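Local atomic coordinates of MW1564 protein (Staphylococcus aureus, PDB entry 3NTV), a protein that probably transfers a methyl group from S-adenosylmethionine to a hydroxyl oxygen of its substrate, as a putative caffeoyl-CoA O-methyltransferase. Residues I148-E160 and K200-Y214. Sequence-based numbering, arbitrary orientation.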
loop_
_atom_site.group_PDB
_atom_site.type_symbol
_atom_site.label_atom_id
_atom_site.label_comp_id
_atom_site.label_asym_id
_atom_site.label_seq_id
_atom_site.Cartn_x
_atom_site.Cartn_y
_atom_site.Cartn_z
ATOM N N ILE A 148 -1.561 7.004 13.335
ATOM C CA ILE A 148 -0.512 7.587 14.197
ATOM C C ILE A 148 0.725 7.992 13.382
ATOM O O ILE A 148 0.975 7.429 12.323
ATOM C CB ILE A 148 -0.117 6.492 15.251
ATOM C CG1 ILE A 148 -1.269 6.185 16.214
ATOM C CG2 ILE A 148 1.140 6.857 16.066
ATOM C CD1 ILE A 148 -1.039 4.752 16.945
ATOM N N ASP A 149 1.509 8.950 13.895
ATOM C CA ASP A 149 2.797 9.339 13.328
ATOM C C ASP A 149 3.852 8.777 14.292
ATOM O O ASP A 149 3.819 9.099 15.483
ATOM C CB ASP A 149 2.887 10.855 13.198
ATOM C CG ASP A 149 4.167 11.434 12.611
ATOM O OD1 ASP A 149 5.265 10.955 12.977
ATOM O OD2 ASP A 149 4.076 12.413 11.843
ATOM N N ALA A 150 4.769 7.910 13.800
ATOM C CA ALA A 150 5.775 7.272 14.673
ATOM C C ALA A 150 6.667 8.263 15.422
ATOM O O ALA A 150 7.206 7.926 16.473
ATOM C CB ALA A 150 6.657 6.347 13.862
ATOM N N ALA A 151 6.861 9.443 14.856
ATOM C CA ALA A 151 7.766 10.440 15.433
ATOM C C ALA A 151 7.097 11.440 16.382
ATOM O O ALA A 151 7.807 12.177 17.068
ATOM C CB ALA A 151 8.464 11.185 14.315
ATOM N N LYS A 152 5.749 11.473 16.417
ATOM C CA LYS A 152 4.978 12.412 17.232
ATOM C C LYS A 152 4.873 12.014 18.689
ATOM O O LYS A 152 4.180 11.056 19.045
ATOM C CB LYS A 152 3.578 12.660 16.626
ATOM C CG LYS A 152 3.553 13.640 15.459
ATOM C CD LYS A 152 2.091 13.996 15.080
ATOM C CE LYS A 152 1.961 14.490 13.656
ATOM N NZ LYS A 152 0.535 14.619 13.250
ATOM N N ALA A 153 5.543 12.785 19.568
ATOM C CA ALA A 153 5.471 12.553 21.005
ATOM C C ALA A 153 5.684 11.086 21.427
ATOM O O ALA A 153 6.592 10.433 20.897
ATOM C CB ALA A 153 4.175 13.152 21.586
ATOM N N GLN A 154 4.862 10.559 22.346
ATOM C CA GLN A 154 5.037 9.209 22.883
ATOM C C GLN A 154 4.276 8.222 22.012
ATOM O O GLN A 154 3.278 7.655 22.444
ATOM C CB GLN A 154 4.577 9.133 24.350
ATOM C CG GLN A 154 5.301 10.124 25.274
ATOM C CD GLN A 154 4.699 11.519 25.320
ATOM O OE1 GLN A 154 3.650 11.822 24.720
ATOM N NE2 GLN A 154 5.360 12.410 26.058
ATOM N N SER A 155 4.763 8.019 20.786
ATOM C CA SER A 155 4.069 7.152 19.829
ATOM C C SER A 155 3.783 5.734 20.302
ATOM O O SER A 155 2.681 5.244 20.065
ATOM C CB SER A 155 4.758 7.180 18.474
ATOM O OG SER A 155 6.117 6.779 18.601
ATOM N N LYS A 156 4.746 5.065 20.986
ATOM C CA LYS A 156 4.526 3.697 21.489
ATOM C C LYS A 156 3.419 3.735 22.542
ATOM O O LYS A 156 2.545 2.871 22.546
ATOM C CB LYS A 156 5.797 3.093 22.139
ATOM C CG LYS A 156 6.931 2.761 21.186
ATOM C CD LYS A 156 7.924 1.779 21.837
ATOM C CE LYS A 156 8.908 2.415 22.790
ATOM N NZ LYS A 156 9.879 1.416 23.310
ATOM N N LYS A 157 3.456 4.736 23.440
ATOM C CA LYS A 157 2.432 4.852 24.478
ATOM C C LYS A 157 1.067 5.049 23.841
ATOM O O LYS A 157 0.119 4.441 24.285
ATOM C CB LYS A 157 2.744 6.016 25.431
ATOM C CG LYS A 157 3.837 5.722 26.447
ATOM C CD LYS A 157 3.997 6.902 27.402
ATOM C CE LYS A 157 4.964 6.623 28.524
ATOM N NZ LYS A 157 4.812 7.606 29.633
ATOM N N PHE A 158 0.971 5.864 22.776
ATOM C CA PHE A 158 -0.312 6.090 22.103
ATOM C C PHE A 158 -0.839 4.789 21.530
ATOM O O PHE A 158 -2.018 4.507 21.694
ATOM C CB PHE A 158 -0.213 7.187 21.024
ATOM C CG PHE A 158 0.263 8.544 21.485
ATOM C CD1 PHE A 158 0.098 8.952 22.809
ATOM C CD2 PHE A 158 0.850 9.428 20.592
ATOM C CE1 PHE A 158 0.552 10.205 23.227
ATOM C CE2 PHE A 158 1.298 10.681 21.010
ATOM C CZ PHE A 158 1.132 11.070 22.323
ATOM N N PHE A 159 0.039 3.962 20.920
ATOM C CA PHE A 159 -0.393 2.662 20.416
ATOM C C PHE A 159 -0.956 1.810 21.561
ATOM O O PHE A 159 -2.033 1.255 21.419
ATOM C CB PHE A 159 0.778 1.953 19.729
ATOM C CG PHE A 159 0.462 0.675 18.997
ATOM C CD1 PHE A 159 0.506 0.625 17.604
ATOM C CD2 PHE A 159 0.183 -0.502 19.696
ATOM C CE1 PHE A 159 0.233 -0.572 16.923
ATOM C CE2 PHE A 159 -0.070 -1.700 19.014
ATOM C CZ PHE A 159 -0.039 -1.728 17.635
ATOM N N GLU A 160 -0.254 1.740 22.719
ATOM C CA GLU A 160 -0.741 0.930 23.850
ATOM C C GLU A 160 -2.057 1.461 24.444
ATOM O O GLU A 160 -2.943 0.672 24.771
ATOM C CB GLU A 160 0.329 0.843 24.959
ATOM C CG GLU A 160 1.611 0.139 24.543
ATOM C CD GLU A 160 2.733 0.203 25.561
ATOM O OE1 GLU A 160 2.960 1.289 26.143
ATOM O OE2 GLU A 160 3.424 -0.826 25.739
ATOM N N LYS A 200 13.812 7.335 18.238
ATOM C CA LYS A 200 12.430 7.066 18.637
ATOM C C LYS A 200 11.706 6.203 17.577
ATOM O O LYS A 200 11.061 5.224 17.929
ATOM C CB LYS A 200 11.671 8.401 18.834
ATOM C CG LYS A 200 10.219 8.216 19.289
ATOM C CD LYS A 200 9.376 9.474 19.003
ATOM C CE LYS A 200 9.639 10.578 19.981
ATOM N NZ LYS A 200 8.684 11.706 19.783
ATOM N N VAL A 201 11.838 6.569 16.310
ATOM C CA VAL A 201 11.169 5.892 15.189
ATOM C C VAL A 201 11.720 4.482 15.034
ATOM O O VAL A 201 10.951 3.526 14.901
ATOM C CB VAL A 201 11.255 6.753 13.903
ATOM C CG1 VAL A 201 10.879 5.964 12.669
ATOM C CG2 VAL A 201 10.353 7.988 14.027
ATOM N N GLN A 202 13.058 4.338 15.105
ATOM C CA GLN A 202 13.651 3.006 15.025
ATOM C C GLN A 202 13.186 2.125 16.163
ATOM O O GLN A 202 12.853 0.960 15.909
ATOM C CB GLN A 202 15.179 3.072 14.945
ATOM C CG GLN A 202 15.688 3.652 13.610
ATOM C CD GLN A 202 17.202 3.811 13.561
ATOM O OE1 GLN A 202 17.782 4.110 12.506
ATOM N NE2 GLN A 202 17.869 3.724 14.698
ATOM N N ASP A 203 13.151 2.661 17.416
ATOM C CA ASP A 203 12.647 1.915 18.573
ATOM C C ASP A 203 11.176 1.513 18.355
ATOM O O ASP A 203 10.802 0.381 18.644
ATOM C CB ASP A 203 12.783 2.737 19.869
ATOM C CG ASP A 203 14.216 2.871 20.352
ATOM O OD1 ASP A 203 15.113 2.201 19.768
ATOM O OD2 ASP A 203 14.448 3.639 21.311
ATOM N N TYR A 204 10.345 2.451 17.861
ATOM C CA TYR A 204 8.930 2.180 17.580
ATOM C C TYR A 204 8.794 1.034 16.585
ATOM O O TYR A 204 8.017 0.122 16.837
ATOM C CB TYR A 204 8.231 3.450 17.038
ATOM C CG TYR A 204 6.778 3.242 16.664
ATOM C CD1 TYR A 204 5.759 3.515 17.572
ATOM C CD2 TYR A 204 6.424 2.746 15.412
ATOM C CE1 TYR A 204 4.415 3.324 17.233
ATOM C CE2 TYR A 204 5.085 2.547 15.065
ATOM C CZ TYR A 204 4.084 2.859 15.974
ATOM O OH TYR A 204 2.752 2.711 15.655
ATOM N N ASN A 205 9.517 1.093 15.464
ATOM C CA ASN A 205 9.442 0.040 14.432
ATOM C C ASN A 205 9.780 -1.353 14.970
ATOM O O ASN A 205 9.051 -2.310 14.713
ATOM C CB ASN A 205 10.297 0.389 13.234
ATOM C CG ASN A 205 9.814 1.620 12.507
ATOM O OD1 ASN A 205 8.652 2.062 12.656
ATOM N ND2 ASN A 205 10.702 2.240 11.762
ATOM N N GLU A 206 10.883 -1.457 15.732
ATOM C CA GLU A 206 11.314 -2.729 16.322
ATOM C C GLU A 206 10.289 -3.234 17.320
ATOM O O GLU A 206 10.017 -4.422 17.358
ATOM C CB GLU A 206 12.673 -2.563 17.026
ATOM C CG GLU A 206 13.838 -2.293 16.094
ATOM C CD GLU A 206 14.380 -3.460 15.284
ATOM O OE1 GLU A 206 15.125 -3.194 14.313
ATOM O OE2 GLU A 206 14.079 -4.629 15.617
ATOM N N TRP A 207 9.729 -2.343 18.138
ATOM C CA TRP A 207 8.745 -2.730 19.140
ATOM C C TRP A 207 7.452 -3.209 18.428
ATOM O O TRP A 207 6.862 -4.212 18.824
ATOM C CB TRP A 207 8.475 -1.528 20.047
ATOM C CG TRP A 207 7.347 -1.710 21.003
ATOM C CD1 TRP A 207 7.405 -2.258 22.251
ATOM C CD2 TRP A 207 5.993 -1.290 20.808
ATOM N NE1 TRP A 207 6.162 -2.222 22.840
ATOM C CE2 TRP A 207 5.282 -1.605 21.984
ATOM C CE3 TRP A 207 5.316 -0.641 19.755
ATOM C CZ2 TRP A 207 3.918 -1.326 22.131
ATOM C CZ3 TRP A 207 3.970 -0.350 19.908
ATOM C CH2 TRP A 207 3.281 -0.710 21.074
ATOM N N LEU A 208 7.054 -2.506 17.359
ATOM C CA LEU A 208 5.843 -2.846 16.606
ATOM C C LEU A 208 5.885 -4.241 15.995
ATOM O O LEU A 208 4.926 -4.999 16.158
ATOM C CB LEU A 208 5.580 -1.792 15.535
ATOM C CG LEU A 208 4.367 -2.010 14.608
ATOM C CD1 LEU A 208 3.079 -2.020 15.407
ATOM C CD2 LEU A 208 4.335 -0.919 13.562
ATOM N N ILE A 209 6.987 -4.582 15.310
ATOM C CA ILE A 209 7.136 -5.896 14.682
ATOM C C ILE A 209 7.084 -7.048 15.688
ATOM O O ILE A 209 6.796 -8.175 15.287
ATOM C CB ILE A 209 8.370 -5.998 13.760
ATOM C CG1 ILE A 209 9.697 -5.839 14.522
ATOM C CG2 ILE A 209 8.260 -5.036 12.607
ATOM C CD1 ILE A 209 10.976 -6.239 13.746
ATOM N N LYS A 210 7.377 -6.761 16.972
ATOM C CA LYS A 210 7.382 -7.749 18.053
ATOM C C LYS A 210 6.043 -7.904 18.791
ATOM O O LYS A 210 5.960 -8.703 19.724
ATOM C CB LYS A 210 8.555 -7.508 19.033
ATOM C CG LYS A 210 9.955 -7.553 18.404
ATOM C CD LYS A 210 10.299 -8.888 17.725
ATOM C CE LYS A 210 11.725 -8.937 17.223
ATOM N NZ LYS A 210 11.787 -9.043 15.743
ATOM N N GLN A 211 4.994 -7.163 18.377
ATOM C CA GLN A 211 3.669 -7.275 19.001
ATOM C C GLN A 211 2.988 -8.531 18.426
ATOM O O GLN A 211 2.742 -8.570 17.217
ATOM C CB GLN A 211 2.820 -6.000 18.762
ATOM C CG GLN A 211 3.417 -4.678 19.288
ATOM C CD GLN A 211 3.690 -4.684 20.774
ATOM O OE1 GLN A 211 4.837 -4.795 21.218
ATOM N NE2 GLN A 211 2.641 -4.574 21.574
ATOM N N PRO A 212 2.730 -9.604 19.223
ATOM C CA PRO A 212 2.152 -10.827 18.626
ATOM C C PRO A 212 0.704 -10.736 18.138
ATOM O O PRO A 212 0.288 -11.558 17.324
ATOM C CB PRO A 212 2.334 -11.889 19.719
ATOM C CG PRO A 212 2.366 -11.119 20.984
ATOM C CD PRO A 212 2.987 -9.780 20.672
ATOM N N GLY A 213 -0.044 -9.752 18.617
ATOM C CA GLY A 213 -1.431 -9.596 18.199
ATOM C C GLY A 213 -1.602 -8.785 16.926
ATOM O O GLY A 213 -2.721 -8.370 16.621
ATOM N N TYR A 214 -0.493 -8.525 16.189
ATOM C CA TYR A 214 -0.497 -7.700 14.964
ATOM C C TYR A 214 0.314 -8.288 13.840
ATOM O O TYR A 214 1.392 -8.827 14.080
ATOM C CB TYR A 214 0.019 -6.264 15.260
ATOM C CG TYR A 214 -0.921 -5.481 16.146
ATOM C CD1 TYR A 214 -1.908 -4.665 15.600
ATOM C CD2 TYR A 214 -0.892 -5.629 17.532
ATOM C CE1 TYR A 214 -2.832 -4.010 16.405
ATOM C CE2 TYR A 214 -1.832 -4.998 18.347
ATOM C CZ TYR A 214 -2.789 -4.176 17.780
ATOM O OH TYR A 214 -3.710 -3.535 18.567
#
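Helices 155-160 and 200-209 run roughly parallel, their axes 32° apart and 10.5 Å at closest approach, packed side by side on one face of the Rossmann-like methyltransferase sheet, while the loop leaving strand 143-149 meets the middle of helix 192-209, around Lys200 to Tyr204. There Lys200 reaches across to the loop. Its chain leaves CB opposite the backbone N and bends at chi3, and Lys200 NZ donates to Ala153 O at 2.7 Å, only slightly tilted from the carbonyl plane, and to Ala151 O at 2.9 Å, from well above its plane. A long flexible amine suits this task, bridging two carbonyls of the loop that follows the strand. Small residues let the backbones close in beside it: Ala151 CB rests against Val201 CG2, and Ala150 CB lies over one face of the Tyr204 ring. Ser155 OG, 3.4 Å from Tyr204 CD1, turns back to donate to Ala150 O, tying the helix start to the loop. The buried phenol of Tyr204 passes between the helices to the sheet, where its OH hydrogen-bonds Thr174 OG1 of strand 170-175.

Farther along, aromatic side chains fill the interface. Lys156 lays its aliphatic part over the indole of Trp207, a CH-pi contact with CD 3.9 Å from the centroid of the five-membered ring, so its methylenes cover one face of the ring while the chain is at the protein surface. The far edge of that indole points at the face of Phe159 in an offset edge-to-face pair, planes at 88°. The chi1 of Phe159, -172°, turns its ring toward the other helix, so that one face meets Trp207 while Leu208 CD1 touches its CE1, and its far edge is directed at Tyr214, with Phe159 CZ 3.6 Å above the centre of the Tyr214 ring.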